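Local atomic coordinates of putative curved DNA-binding protein (Chaetomium thermophilum var. thermophilum DSM 1495, PDB entry 4IPA), a protein that probably acts in ribosome biogenesis as an Arx1-type relative of methionine aminopeptidases, and may bind DNA. Residues C57-D61 against L306-E310; D125-I130 against F220-I225; T272-N278 against G300-L306; K290-V295 against L309-A315. All coordinates share one frame; numbering follows the deposited sequence. Where two conformers were deposited one is given.

Interaction 1. Residues C57-D61 against L306-E310; sequences CEQGD and LRQLE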
loop_
_atom_site.group_PDB
_atom_site.type_symbol
_atom_site.label_atom_id
_atom_site.label_comp_id
_atom_site.label_asym_id
_atom_site.label_seq_id
_atom_site.Cartn_x
_atom_site.Cartn_y
_atom_site.Cartn_z
ATOM N N CYS A 57 -11.337 11.932 1.711
ATOM C CA CYS A 57 -10.818 11.521 0.407
ATOM C C CYS A 57 -10.801 12.688 -0.572
ATOM O O CYS A 57 -9.816 12.886 -1.293
ATOM C CB CYS A 57 -11.644 10.377 -0.187
ATOM S SG CYS A 57 -11.616 8.847 0.748
ATOM N N GLU A 58 -11.889 13.454 -0.616
ATOM C CA GLU A 58 -11.931 14.601 -1.518
ATOM C C GLU A 58 -10.854 15.621 -1.150
ATOM O O GLU A 58 -10.153 16.145 -2.019
ATOM C CB GLU A 58 -13.315 15.261 -1.535
ATOM C CG GLU A 58 -14.382 14.458 -2.283
ATOM C CD GLU A 58 -15.763 15.135 -2.293
ATOM O OE1 GLU A 58 -15.979 16.098 -1.531
ATOM O OE2 GLU A 58 -16.636 14.694 -3.067
ATOM N N GLN A 59 -10.720 15.898 0.141
ATOM C CA GLN A 59 -9.722 16.868 0.594
ATOM C C GLN A 59 -8.297 16.383 0.331
ATOM O O GLN A 59 -7.421 17.170 -0.048
ATOM C CB GLN A 59 -9.907 17.201 2.076
ATOM C CG GLN A 59 -8.943 18.274 2.597
ATOM C CD GLN A 59 -9.016 19.584 1.805
ATOM O OE1 GLN A 59 -10.047 19.922 1.227
ATOM N NE2 GLN A 59 -7.914 20.312 1.775
ATOM N N GLY A 60 -8.072 15.089 0.529
ATOM C CA GLY A 60 -6.763 14.509 0.275
ATOM C C GLY A 60 -6.417 14.662 -1.192
ATOM O O GLY A 60 -5.291 15.053 -1.530
ATOM N N ASP A 61 -7.391 14.376 -2.058
ATOM C CA ASP A 61 -7.173 14.441 -3.499
ATOM C C ASP A 61 -6.877 15.870 -3.949
ATOM O O ASP A 61 -6.032 16.097 -4.811
ATOM C CB ASP A 61 -8.359 13.839 -4.266
ATOM C CG ASP A 61 -8.401 12.308 -4.175
ATOM O OD1 ASP A 61 -7.384 11.710 -3.752
ATOM O OD2 ASP A 61 -9.446 11.708 -4.528
ATOM N N LEU A 306 -13.377 6.174 -9.010
ATOM C CA LEU A 306 -14.487 6.718 -9.800
ATOM C C LEU A 306 -14.979 8.080 -9.291
ATOM O O LEU A 306 -15.464 8.896 -10.064
ATOM C CB LEU A 306 -15.660 5.746 -9.826
ATOM C CG LEU A 306 -15.503 4.382 -10.502
ATOM C CD1 LEU A 306 -16.864 3.668 -10.489
ATOM C CD2 LEU A 306 -14.980 4.501 -11.915
ATOM N N ARG A 307 -14.889 8.322 -7.992
ATOM C CA ARG A 307 -15.311 9.619 -7.470
ATOM C C ARG A 307 -14.442 10.760 -8.011
ATOM O O ARG A 307 -14.818 11.920 -7.922
ATOM C CB ARG A 307 -15.306 9.649 -5.937
ATOM C CG ARG A 307 -16.092 10.830 -5.371
ATOM C CD ARG A 307 -15.312 11.641 -4.329
ATOM N NE ARG A 307 -14.163 12.361 -4.883
ATOM C CZ ARG A 307 -12.901 12.111 -4.539
ATOM N NH1 ARG A 307 -12.642 11.158 -3.642
ATOM N NH2 ARG A 307 -11.901 12.811 -5.072
ATOM N N GLN A 308 -13.286 10.432 -8.580
ATOM C CA GLN A 308 -12.386 11.471 -9.061
ATOM C C GLN A 308 -12.789 11.979 -10.426
ATOM O O GLN A 308 -12.360 13.057 -10.834
ATOM C CB GLN A 308 -10.944 10.969 -9.121
ATOM C CG GLN A 308 -10.233 10.963 -7.781
ATOM C CD GLN A 308 -8.891 10.252 -7.853
ATOM O OE1 GLN A 308 -8.825 9.059 -8.163
ATOM N NE2 GLN A 308 -7.808 10.990 -7.580
ATOM N N LEU A 309 -13.591 11.197 -11.141
ATOM C CA LEU A 309 -13.963 11.559 -12.510
ATOM C C LEU A 309 -14.881 12.779 -12.514
ATOM O O LEU A 309 -15.439 13.132 -11.481
ATOM C CB LEU A 309 -14.625 10.381 -13.224
ATOM C CG LEU A 309 -13.710 9.171 -13.407
ATOM C CD1 LEU A 309 -14.392 8.093 -14.245
ATOM C CD2 LEU A 309 -12.425 9.598 -14.059
ATOM N N GLU A 310 -15.030 13.412 -13.676
ATOM C CA GLU A 310 -15.827 14.635 -13.810
ATOM C C GLU A 310 -17.301 14.457 -13.464
ATOM O O GLU A 310 -17.914 15.356 -12.899
ATOM C CB GLU A 310 -15.721 15.206 -15.231
ATOM C CG GLU A 310 -14.350 15.736 -15.614
ATOM C CD GLU A 310 -14.295 16.245 -17.053
ATOM O OE1 GLU A 310 -15.363 16.574 -17.615
ATOM O OE2 GLU A 310 -13.184 16.309 -17.628
HETATM O O HOH W 1 -10.230 9.258 -3.441
#
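Charge pairing dominates between R307 and D61. R307 NH2 donates to D61 OD2 at 2.7 Å, with an N-H...O angle of 160°. The oxygen lies close to the guanidinium plane and uses its anti lone pair. R307 NH1 adds a weak bond to the same oxygen, and a water also joins these two atoms. E58 OE2 makes a long salt bridge to R307 NE at 3.9 Å. It lies well out of the guanidinium plane, so charge alone acts; E58 OE1 pairs with R100.

Packing completes the grip. E58 CG sits 3.3 Å above one face of the R307 guanidinium, offset toward its rim. Q308 CG lies 3.4 Å from D61 OD2, while T85 bonds D61 OD1. A leucine in place of R307 would probably leave D61 OD2 without its cationic mate and E58 CG without the flat surface beneath it.

The arrangement is a salt-bridge network. It ties helix 53-69 of the M24 fold to the short 3-10 turn after strand 304-305.

Interaction 2. Residues D125-I130 against F220-I225; sequences DGYGTI and FDKNEI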
loop_
_atom_site.group_PDB
_atom_site.type_symbol
_atom_site.label_atom_id
_atom_site.label_comp_id
_atom_site.label_asym_id
_atom_site.label_seq_id
_atom_site.Cartn_x
_atom_site.Cartn_y
_atom_site.Cartn_z
ATOM N N ASP A 125 6.527 11.778 -13.701
ATOM C CA ASP A 125 7.063 11.240 -14.949
ATOM C C ASP A 125 6.982 9.724 -14.997
ATOM O O ASP A 125 7.878 9.061 -15.519
ATOM C CB ASP A 125 8.496 11.716 -15.202
ATOM C CG ASP A 125 8.989 11.377 -16.618
ATOM O OD1 ASP A 125 8.180 11.407 -17.568
ATOM O OD2 ASP A 125 10.194 11.090 -16.784
ATOM N N GLY A 126 5.901 9.185 -14.438
ATOM C CA GLY A 126 5.629 7.763 -14.485
ATOM C C GLY A 126 6.265 6.998 -13.346
ATOM O O GLY A 126 6.173 5.779 -13.296
ATOM N N TYR A 127 6.914 7.709 -12.431
ATOM C CA TYR A 127 7.520 7.066 -11.266
ATOM C C TYR A 127 6.706 7.374 -10.008
ATOM O O TYR A 127 6.711 8.502 -9.494
ATOM C CB TYR A 127 9.003 7.459 -11.119
ATOM C CG TYR A 127 9.794 7.148 -12.386
ATOM C CD1 TYR A 127 10.058 5.833 -12.753
ATOM C CD2 TYR A 127 10.224 8.162 -13.234
ATOM C CE1 TYR A 127 10.756 5.532 -13.911
ATOM C CE2 TYR A 127 10.927 7.871 -14.411
ATOM C CZ TYR A 127 11.187 6.558 -14.739
ATOM O OH TYR A 127 11.869 6.250 -15.896
ATOM N N GLY A 128 5.996 6.359 -9.526
ATOM C CA GLY A 128 5.067 6.542 -8.429
ATOM C C GLY A 128 5.520 5.981 -7.095
ATOM O O GLY A 128 6.262 4.988 -7.036
ATOM N N THR A 129 5.085 6.634 -6.023
ATOM C CA THR A 129 5.281 6.114 -4.681
ATOM C C THR A 129 3.906 5.965 -4.066
ATOM O O THR A 129 3.123 6.908 -4.075
ATOM C CB THR A 129 6.070 7.105 -3.798
ATOM O OG1 THR A 129 5.359 8.347 -3.761
ATOM C CG2 THR A 129 7.471 7.349 -4.368
ATOM N N ILE A 130 3.606 4.786 -3.544
ATOM C CA ILE A 130 2.365 4.570 -2.818
ATOM C C ILE A 130 2.711 4.353 -1.340
ATOM O O ILE A 130 3.686 3.661 -1.026
ATOM C CB ILE A 130 1.574 3.366 -3.394
ATOM C CG1 ILE A 130 1.308 3.580 -4.888
ATOM C CG2 ILE A 130 0.249 3.169 -2.647
ATOM C CD1 ILE A 130 0.556 2.436 -5.562
ATOM N N PHE A 220 7.752 -1.854 -8.986
ATOM C CA PHE A 220 7.297 -0.670 -9.715
ATOM C C PHE A 220 8.246 -0.426 -10.896
ATOM O O PHE A 220 9.410 -0.847 -10.878
ATOM C CB PHE A 220 7.290 0.594 -8.839
ATOM C CG PHE A 220 6.242 0.606 -7.746
ATOM C CD1 PHE A 220 5.393 -0.474 -7.545
ATOM C CD2 PHE A 220 6.108 1.721 -6.923
ATOM C CE1 PHE A 220 4.428 -0.455 -6.534
ATOM C CE2 PHE A 220 5.142 1.753 -5.913
ATOM C CZ PHE A 220 4.298 0.657 -5.717
ATOM N N ASP A 221 7.747 0.258 -11.913
ATOM C CA ASP A 221 8.596 0.778 -12.970
ATOM C C ASP A 221 7.897 1.977 -13.598
ATOM O O ASP A 221 6.831 2.394 -13.131
ATOM C CB ASP A 221 8.902 -0.287 -14.015
ATOM C CG ASP A 221 10.197 -0.003 -14.775
ATOM O OD1 ASP A 221 10.766 1.102 -14.620
ATOM O OD2 ASP A 221 10.643 -0.881 -15.541
ATOM N N LYS A 222 8.500 2.550 -14.632
ATOM C CA LYS A 222 7.924 3.727 -15.256
ATOM C C LYS A 222 6.492 3.405 -15.669
ATOM O O LYS A 222 6.259 2.414 -16.349
ATOM C CB LYS A 222 8.745 4.183 -16.469
ATOM C CG LYS A 222 8.507 5.641 -16.800
ATOM C CD LYS A 222 9.103 6.065 -18.134
ATOM C CE LYS A 222 8.858 7.551 -18.355
ATOM N NZ LYS A 222 8.862 7.922 -19.801
ATOM N N ASN A 223 5.545 4.233 -15.231
ATOM C CA ASN A 223 4.135 4.015 -15.512
ATOM C C ASN A 223 3.641 2.651 -15.056
ATOM O O ASN A 223 2.722 2.100 -15.653
ATOM C CB ASN A 223 3.869 4.150 -17.015
ATOM C CG ASN A 223 4.061 5.557 -17.510
ATOM O OD1 ASN A 223 3.555 6.521 -16.913
ATOM N ND2 ASN A 223 4.805 5.698 -18.604
ATOM N N GLU A 224 4.242 2.083 -14.016
ATOM C CA GLU A 224 3.779 0.767 -13.566
ATOM C C GLU A 224 3.858 0.578 -12.052
ATOM O O GLU A 224 4.939 0.673 -11.449
ATOM C CB GLU A 224 4.552 -0.349 -14.288
ATOM C CG GLU A 224 4.113 -1.762 -13.920
ATOM C CD GLU A 224 2.706 -2.086 -14.395
ATOM O OE1 GLU A 224 2.583 -2.659 -15.508
ATOM O OE2 GLU A 224 1.727 -1.764 -13.666
ATOM N N ILE A 225 2.715 0.298 -11.432
ATOM C CA ILE A 225 2.721 -0.046 -10.008
ATOM C C ILE A 225 2.368 -1.510 -9.754
ATOM O O ILE A 225 2.212 -1.926 -8.616
ATOM C CB ILE A 225 1.875 0.932 -9.145
ATOM C CG1 ILE A 225 0.500 1.191 -9.774
ATOM C CG2 ILE A 225 2.629 2.255 -8.965
ATOM C CD1 ILE A 225 -0.366 -0.075 -9.952
HETATM O O HOH W 2 8.953 10.593 -20.303
HETATM O O HOH W 3 6.125 3.737 -10.717
#
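G126 and N223 bring the two backbones together, their CA atoms 4.2 Å apart. D221 to E224 form a type II beta turn. From it N223 N donates to G126 O at 2.6 Å, with an N-H...O angle of 153°, in the carbonyl plane and on a lone pair. K222 CA adds a C-H...O contact to the same oxygen. G126 has a positive phi of 88°, and a side chain there would run into N223 OD1, so glycine fits both demands. A water bridges G128 N and D221 O.

K222 carries most of the side-chain contact. CG stands anti to its backbone N (chi1 -158°) and the chain is extended, which carries it obliquely across the Y127 phenol. K222 CG is 3.5 Å from Y127 CZ. Farther out, K222 CE lies 3.4 Å from D125 O. A water links K222 NZ to D125 OD1, whereas D125 OD2 has its salt bridge with K28. At the other end the F220 ring turns its edge to G128 O, with CD2 at 3.3 Å. I225 CG2 covers the centre of one face of that ring. I130 CD1 packs on I225 CG2 at 4.0 Å and on F220 CZ.

The contact joins strand 127-136 to the end of strand 210-220, from the two main sheets of the pita-bread fold. Helix 23-46 touches Y127 and F220. Strand 342-352 packs on I130 and F220.

Interaction 3. Residues T272-N278 against G300-L306; sequences TLHRRTN and GTFPFSL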
loop_
_atom_site.group_PDB
_atom_site.type_symbol
_atom_site.label_atom_id
_atom_site.label_comp_id
_atom_site.label_asym_id
_atom_site.label_seq_id
_atom_site.Cartn_x
_atom_site.Cartn_y
_atom_site.Cartn_z
ATOM N N THR A 272 -15.058 1.190 -6.509
ATOM C CA THR A 272 -14.733 2.465 -7.144
ATOM C C THR A 272 -13.280 2.553 -7.562
ATOM O O THR A 272 -12.931 3.341 -8.441
ATOM C CB THR A 272 -15.079 3.661 -6.240
ATOM O OG1 THR A 272 -14.315 3.578 -5.027
ATOM C CG2 THR A 272 -16.595 3.671 -5.921
ATOM N N LEU A 273 -12.431 1.746 -6.939
ATOM C CA LEU A 273 -11.002 1.769 -7.234
ATOM C C LEU A 273 -10.685 0.955 -8.488
ATOM O O LEU A 273 -11.036 -0.212 -8.576
ATOM C CB LEU A 273 -10.214 1.237 -6.037
ATOM C CG LEU A 273 -8.689 1.292 -6.123
ATOM C CD1 LEU A 273 -8.236 2.750 -6.078
ATOM C CD2 LEU A 273 -8.074 0.507 -4.977
ATOM N N HIS A 274 -10.029 1.579 -9.463
ATOM C CA HIS A 274 -9.747 0.935 -10.750
ATOM C C HIS A 274 -8.414 1.442 -11.314
ATOM O O HIS A 274 -7.828 2.381 -10.793
ATOM C CB HIS A 274 -10.835 1.268 -11.797
ATOM C CG HIS A 274 -12.235 0.931 -11.376
ATOM N ND1 HIS A 274 -12.992 -0.029 -12.020
ATOM C CD2 HIS A 274 -13.028 1.461 -10.416
ATOM C CE1 HIS A 274 -14.186 -0.093 -11.454
ATOM N NE2 HIS A 274 -14.232 0.790 -10.475
ATOM N N ARG A 275 -7.948 0.823 -12.392
ATOM C CA ARG A 275 -6.834 1.370 -13.164
ATOM C C ARG A 275 -6.898 0.890 -14.610
ATOM O O ARG A 275 -7.380 -0.206 -14.889
ATOM C CB ARG A 275 -5.479 1.012 -12.532
ATOM C CG ARG A 275 -4.948 -0.358 -12.890
ATOM C CD ARG A 275 -3.524 -0.519 -12.373
ATOM N NE ARG A 275 -2.990 -1.841 -12.670
ATOM C CZ ARG A 275 -2.360 -2.161 -13.801
ATOM N NH1 ARG A 275 -2.177 -1.254 -14.753
ATOM N NH2 ARG A 275 -1.916 -3.394 -13.983
ATOM N N ARG A 276 -6.417 1.726 -15.524
ATOM C CA ARG A 276 -6.311 1.344 -16.929
ATOM C C ARG A 276 -5.283 0.249 -17.104
ATOM O O ARG A 276 -4.224 0.318 -16.497
ATOM C CB ARG A 276 -5.866 2.538 -17.765
ATOM C CG ARG A 276 -6.922 3.075 -18.689
ATOM C CD ARG A 276 -6.402 4.281 -19.461
ATOM N NE ARG A 276 -5.673 3.856 -20.643
ATOM C CZ ARG A 276 -4.363 3.981 -20.805
ATOM N NH1 ARG A 276 -3.619 4.546 -19.860
ATOM N NH2 ARG A 276 -3.803 3.546 -21.924
ATOM N N THR A 277 -5.596 -0.760 -17.920
ATOM C CA THR A 277 -4.611 -1.767 -18.333
ATOM C C THR A 277 -4.133 -1.487 -19.753
ATOM O O THR A 277 -4.616 -0.564 -20.413
ATOM C CB THR A 277 -5.188 -3.195 -18.337
ATOM O OG1 THR A 277 -6.172 -3.312 -19.373
ATOM C CG2 THR A 277 -5.813 -3.550 -16.989
ATOM N N ASN A 278 -3.208 -2.304 -20.240
ATOM C CA ASN A 278 -2.708 -2.134 -21.605
ATOM C C ASN A 278 -3.443 -2.964 -22.675
ATOM O O ASN A 278 -3.053 -2.954 -23.843
ATOM C CB ASN A 278 -1.183 -2.339 -21.675
ATOM C CG ASN A 278 -0.402 -1.154 -21.100
ATOM O OD1 ASN A 278 0.413 -1.313 -20.188
ATOM N ND2 ASN A 278 -0.654 0.039 -21.629
ATOM N N GLY A 300 -3.330 7.992 -16.724
ATOM C CA GLY A 300 -2.540 7.019 -17.450
ATOM C C GLY A 300 -2.871 5.612 -16.983
ATOM O O GLY A 300 -4.008 5.157 -17.096
ATOM N N THR A 301 -1.885 4.919 -16.429
ATOM C CA THR A 301 -2.097 3.546 -16.003
ATOM C C THR A 301 -2.117 3.429 -14.474
ATOM O O THR A 301 -1.996 2.330 -13.921
ATOM C CB THR A 301 -1.006 2.649 -16.578
ATOM O OG1 THR A 301 0.265 3.204 -16.231
ATOM C CG2 THR A 301 -1.112 2.604 -18.109
ATOM N N PHE A 302 -2.280 4.561 -13.795
ATOM C CA PHE A 302 -2.269 4.565 -12.338
ATOM C C PHE A 302 -3.665 4.391 -11.713
ATOM O O PHE A 302 -4.684 4.785 -12.296
ATOM C CB PHE A 302 -1.554 5.807 -11.807
ATOM C CG PHE A 302 -0.054 5.803 -12.060
ATOM C CD1 PHE A 302 0.799 5.043 -11.255
ATOM C CD2 PHE A 302 0.499 6.562 -13.097
ATOM C CE1 PHE A 302 2.182 5.025 -11.480
ATOM C CE2 PHE A 302 1.880 6.565 -13.333
ATOM C CZ PHE A 302 2.734 5.793 -12.520
ATOM N N PRO A 303 -3.718 3.782 -10.520
ATOM C CA PRO A 303 -5.026 3.590 -9.882
ATOM C C PRO A 303 -5.740 4.907 -9.670
ATOM O O PRO A 303 -5.102 5.941 -9.458
ATOM C CB PRO A 303 -4.674 2.928 -8.548
ATOM C CG PRO A 303 -3.364 2.187 -8.841
ATOM C CD PRO A 303 -2.631 3.122 -9.777
ATOM N N PHE A 304 -7.067 4.869 -9.771
ATOM C CA PHE A 304 -7.893 6.048 -9.554
ATOM C C PHE A 304 -9.226 5.627 -8.948
ATOM O O PHE A 304 -9.603 4.445 -8.993
ATOM C CB PHE A 304 -8.116 6.797 -10.869
ATOM C CG PHE A 304 -8.884 6.013 -11.873
ATOM C CD1 PHE A 304 -8.245 5.110 -12.712
ATOM C CD2 PHE A 304 -10.249 6.171 -11.978
ATOM C CE1 PHE A 304 -8.963 4.374 -13.625
ATOM C CE2 PHE A 304 -10.977 5.438 -12.907
ATOM C CZ PHE A 304 -10.335 4.532 -13.720
ATOM N N SER A 305 -9.920 6.590 -8.352
ATOM C CA SER A 305 -11.252 6.347 -7.824
ATOM C C SER A 305 -12.281 6.893 -8.802
ATOM O O SER A 305 -12.090 7.966 -9.355
ATOM C CB SER A 305 -11.418 7.040 -6.467
ATOM O OG SER A 305 -12.753 6.917 -6.006
ATOM N N LEU A 306 -13.377 6.174 -9.010
ATOM C CA LEU A 306 -14.487 6.718 -9.800
ATOM C C LEU A 306 -14.979 8.080 -9.291
ATOM O O LEU A 306 -15.464 8.896 -10.064
ATOM C CB LEU A 306 -15.660 5.746 -9.826
ATOM C CG LEU A 306 -15.503 4.382 -10.502
ATOM C CD1 LEU A 306 -16.864 3.668 -10.489
ATOM C CD2 LEU A 306 -14.980 4.501 -11.915
HETATM O O HOH W 4 -5.296 4.192 -14.889
#
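F304 holds CG between its backbone N and carbonyl carbon (chi1 64°), which swings the ring onto H274. F304 CD1 lies 3.4 Å from H274 O, and CZ meets H274 CB. R276 bends at chi3 (85°) and turns NH1 back to G300 O, 2.9 Å away. That oxygen is near the guanidinium plane, but the donor stands above the carbonyl plane and off its lone pairs. Y292 OH holds R276 NE.

H274 and F304 form an antiparallel hydrogen-bonded pair. H274 N donates to F304 O at 2.9 Å and F304 N to H274 O at 2.8 Å, both nearly along the C=O axis. Toward G300 a water joins the backbones: it accepts from R276 N and donates to G300 O and F302 O. L306 CD2 makes an off-centre CH-pi contact with the H274 ring, 4.3 Å from its centroid. R275 CD rests 3.6 Å from T301 O, and R275 NH2 pairs with E226.

Strand 273-276 is the middle of a small antiparallel sheet, between strands 304-305 and 328-330. The F304 ring meets F299 with the planes nearly parallel, about 10° apart, and F328 edge-to-face. V319 and V323 of helix 312-324 touch H274, while P84 of strand 79-88 packs on L273, P303 and S305.

Interaction 4. Residues K290-V295 against L309-A315; sequences KIYSEV and LEDERDA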
loop_
_atom_site.group_PDB
_atom_site.type_symbol
_atom_site.label_atom_id
_atom_site.label_comp_id
_atom_site.label_asym_id
_atom_site.label_seq_id
_atom_site.Cartn_x
_atom_site.Cartn_y
_atom_site.Cartn_z
ATOM N N LYS A 290 -15.540 7.580 -23.597
ATOM C CA LYS A 290 -15.422 8.918 -23.032
ATOM C C LYS A 290 -14.693 8.883 -21.689
ATOM O O LYS A 290 -13.806 9.686 -21.426
ATOM C CB LYS A 290 -16.815 9.537 -22.867
ATOM C CG LYS A 290 -16.805 10.886 -22.184
ATOM C CD LYS A 290 -18.208 11.484 -22.113
ATOM C CE LYS A 290 -18.148 12.936 -21.649
ATOM N NZ LYS A 290 -19.499 13.464 -21.340
ATOM N N ILE A 291 -15.105 7.952 -20.843
ATOM C CA ILE A 291 -14.522 7.755 -19.527
ATOM C C ILE A 291 -13.104 7.201 -19.700
ATOM O O ILE A 291 -12.179 7.574 -18.978
ATOM C CB ILE A 291 -15.398 6.769 -18.727
ATOM C CG1 ILE A 291 -16.639 7.493 -18.198
ATOM C CG2 ILE A 291 -14.625 6.116 -17.612
ATOM C CD1 ILE A 291 -16.330 8.805 -17.556
ATOM N N TYR A 292 -12.943 6.323 -20.683
ATOM C CA TYR A 292 -11.653 5.730 -20.967
ATOM C C TYR A 292 -10.612 6.797 -21.306
ATOM O O TYR A 292 -9.489 6.772 -20.795
ATOM C CB TYR A 292 -11.757 4.743 -22.122
ATOM C CG TYR A 292 -10.427 4.096 -22.411
ATOM C CD1 TYR A 292 -9.511 4.698 -23.262
ATOM C CD2 TYR A 292 -10.077 2.903 -21.798
ATOM C CE1 TYR A 292 -8.285 4.115 -23.512
ATOM C CE2 TYR A 292 -8.856 2.305 -22.043
ATOM C CZ TYR A 292 -7.964 2.913 -22.903
ATOM O OH TYR A 292 -6.753 2.322 -23.129
ATOM N N SER A 293 -10.998 7.738 -22.163
ATOM C CA SER A 293 -10.097 8.813 -22.566
ATOM C C SER A 293 -9.845 9.786 -21.440
ATOM O O SER A 293 -8.722 10.219 -21.244
ATOM C CB SER A 293 -10.622 9.549 -23.797
ATOM O OG SER A 293 -10.594 8.666 -24.898
ATOM N N GLU A 294 -10.888 10.123 -20.699
ATOM C CA GLU A 294 -10.712 10.963 -19.516
ATOM C C GLU A 294 -9.648 10.370 -18.578
ATOM O O GLU A 294 -8.827 11.097 -18.010
ATOM C CB GLU A 294 -12.030 11.127 -18.752
ATOM C CG GLU A 294 -11.872 11.871 -17.436
ATOM C CD GLU A 294 -13.142 11.893 -16.602
ATOM O OE1 GLU A 294 -14.110 11.200 -16.963
ATOM O OE2 GLU A 294 -13.177 12.606 -15.577
ATOM N N VAL A 295 -9.668 9.048 -18.429
ATOM C CA VAL A 295 -8.784 8.384 -17.479
ATOM C C VAL A 295 -7.369 8.263 -18.043
ATOM O O VAL A 295 -6.387 8.492 -17.341
ATOM C CB VAL A 295 -9.316 7.001 -17.092
ATOM C CG1 VAL A 295 -8.226 6.194 -16.394
ATOM C CG2 VAL A 295 -10.544 7.131 -16.218
ATOM N N LEU A 309 -13.591 11.197 -11.141
ATOM C CA LEU A 309 -13.963 11.559 -12.510
ATOM C C LEU A 309 -14.881 12.779 -12.514
ATOM O O LEU A 309 -15.439 13.132 -11.481
ATOM C CB LEU A 309 -14.625 10.381 -13.224
ATOM C CG LEU A 309 -13.710 9.171 -13.407
ATOM C CD1 LEU A 309 -14.392 8.093 -14.245
ATOM C CD2 LEU A 309 -12.425 9.598 -14.059
ATOM N N GLU A 310 -15.030 13.412 -13.676
ATOM C CA GLU A 310 -15.827 14.635 -13.810
ATOM C C GLU A 310 -17.301 14.457 -13.464
ATOM O O GLU A 310 -17.914 15.356 -12.899
ATOM C CB GLU A 310 -15.721 15.206 -15.231
ATOM C CG GLU A 310 -14.350 15.736 -15.614
ATOM C CD GLU A 310 -14.295 16.245 -17.053
ATOM O OE1 GLU A 310 -15.363 16.574 -17.615
ATOM O OE2 GLU A 310 -13.184 16.309 -17.628
ATOM N N ASP A 311 -17.871 13.310 -13.828
ATOM C CA ASP A 311 -19.306 13.081 -13.640
ATOM C C ASP A 311 -19.629 11.649 -13.205
ATOM O O ASP A 311 -19.387 10.702 -13.955
ATOM C CB ASP A 311 -20.079 13.407 -14.927
ATOM C CG ASP A 311 -21.576 13.201 -14.773
ATOM O OD1 ASP A 311 -22.055 12.054 -14.934
ATOM O OD2 ASP A 311 -22.280 14.187 -14.478
ATOM N N GLU A 312 -20.197 11.491 -12.013
ATOM C CA GLU A 312 -20.421 10.148 -11.473
ATOM C C GLU A 312 -21.365 9.312 -12.323
ATOM O O GLU A 312 -21.158 8.104 -12.485
ATOM C CB GLU A 312 -20.857 10.178 -9.999
ATOM C CG GLU A 312 -19.821 10.824 -9.094
ATOM C CD GLU A 312 -20.094 10.643 -7.608
ATOM O OE1 GLU A 312 -21.218 10.243 -7.237
ATOM O OE2 GLU A 312 -19.170 10.910 -6.807
ATOM N N ARG A 313 -22.394 9.937 -12.876
ATOM C CA ARG A 313 -23.290 9.202 -13.765
ATOM C C ARG A 313 -22.599 8.630 -15.002
ATOM O O ARG A 313 -22.793 7.469 -15.325
ATOM C CB ARG A 313 -24.528 10.028 -14.134
ATOM C CG ARG A 313 -25.739 9.642 -13.299
ATOM C CD ARG A 313 -26.890 10.611 -13.483
ATOM N NE ARG A 313 -27.265 10.731 -14.888
ATOM C CZ ARG A 313 -27.989 9.838 -15.559
ATOM N NH1 ARG A 313 -28.432 8.730 -14.967
ATOM N NH2 ARG A 313 -28.266 10.060 -16.835
ATOM N N ASP A 314 -21.808 9.439 -15.695
ATOM C CA ASP A 314 -20.950 8.912 -16.750
ATOM C C ASP A 314 -19.993 7.834 -16.206
ATOM O O ASP A 314 -19.698 6.832 -16.871
ATOM C CB ASP A 314 -20.138 10.041 -17.411
ATOM C CG ASP A 314 -20.987 10.940 -18.319
ATOM O OD1 ASP A 314 -22.101 10.527 -18.677
ATOM O OD2 ASP A 314 -20.549 12.054 -18.693
ATOM N N ALA A 315 -19.517 8.037 -14.983
ATOM C CA ALA A 315 -18.525 7.126 -14.428
ATOM C C ALA A 315 -19.156 5.744 -14.329
ATOM O O ALA A 315 -18.574 4.763 -14.788
ATOM C CB ALA A 315 -18.048 7.599 -13.080
HETATM O O HOH W 5 -16.713 11.527 -15.837
#
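E294 reaches from helix 286-299 to the backbone just before helix 312-324, whose N-cap is D311. The stretched E294 side chain (chi1 174°) spans the gap to E310. From CB the chain leads out to CG, 4.1 Å from L309 CD2. Its CD lies closer to the same methyl, at 3.5 Å. At the tip, OE2 accepts from E310 N at 2.8 Å through its syn lone pair. OE1 accepts a hydrogen bond from a water, which in turn accepts from D311 N. With an alanine here, E310 N would probably lose this acceptor and the L309 methyl its cover.

The two carboxylates of E294 and E310 come near each other, which may raise the proton affinity of one of them. L309 packs on I291 and V295 with one methyl each: its CD1 is 3.9 Å from I291 CD1 and its CD2 3.8 Å from V295 CG2. The capping bond runs from D314 N to D311 OD1, 2.7 Å long and nearly straight at 169°.

How the interactions relate
Interactions 1, 3 and 4 cluster, with centres 11 to 13 Å apart. Interactions 3 and 4, and the 306-310 side of interaction 1, lie in the part inserted between neighbouring sheet strands 250-258 and 342-352. Interaction 3 shares L306 with interaction 1, and interaction 4 shares L309 and E310 with it. In chain order, strand 273-276, helix 286-299, strand 304-305 and helix 312-324 alternate between interactions 3 and 4, so sheet and helices pack as one unit. Interaction 2 closes earlier, between the main sheets, its centre 13 Å from that of interaction 3. It touches interaction 3 through N223 with T301 and I225 with P303. Helix 53-69 and the 220-225 turn are two places where the insertion meets the M24 core.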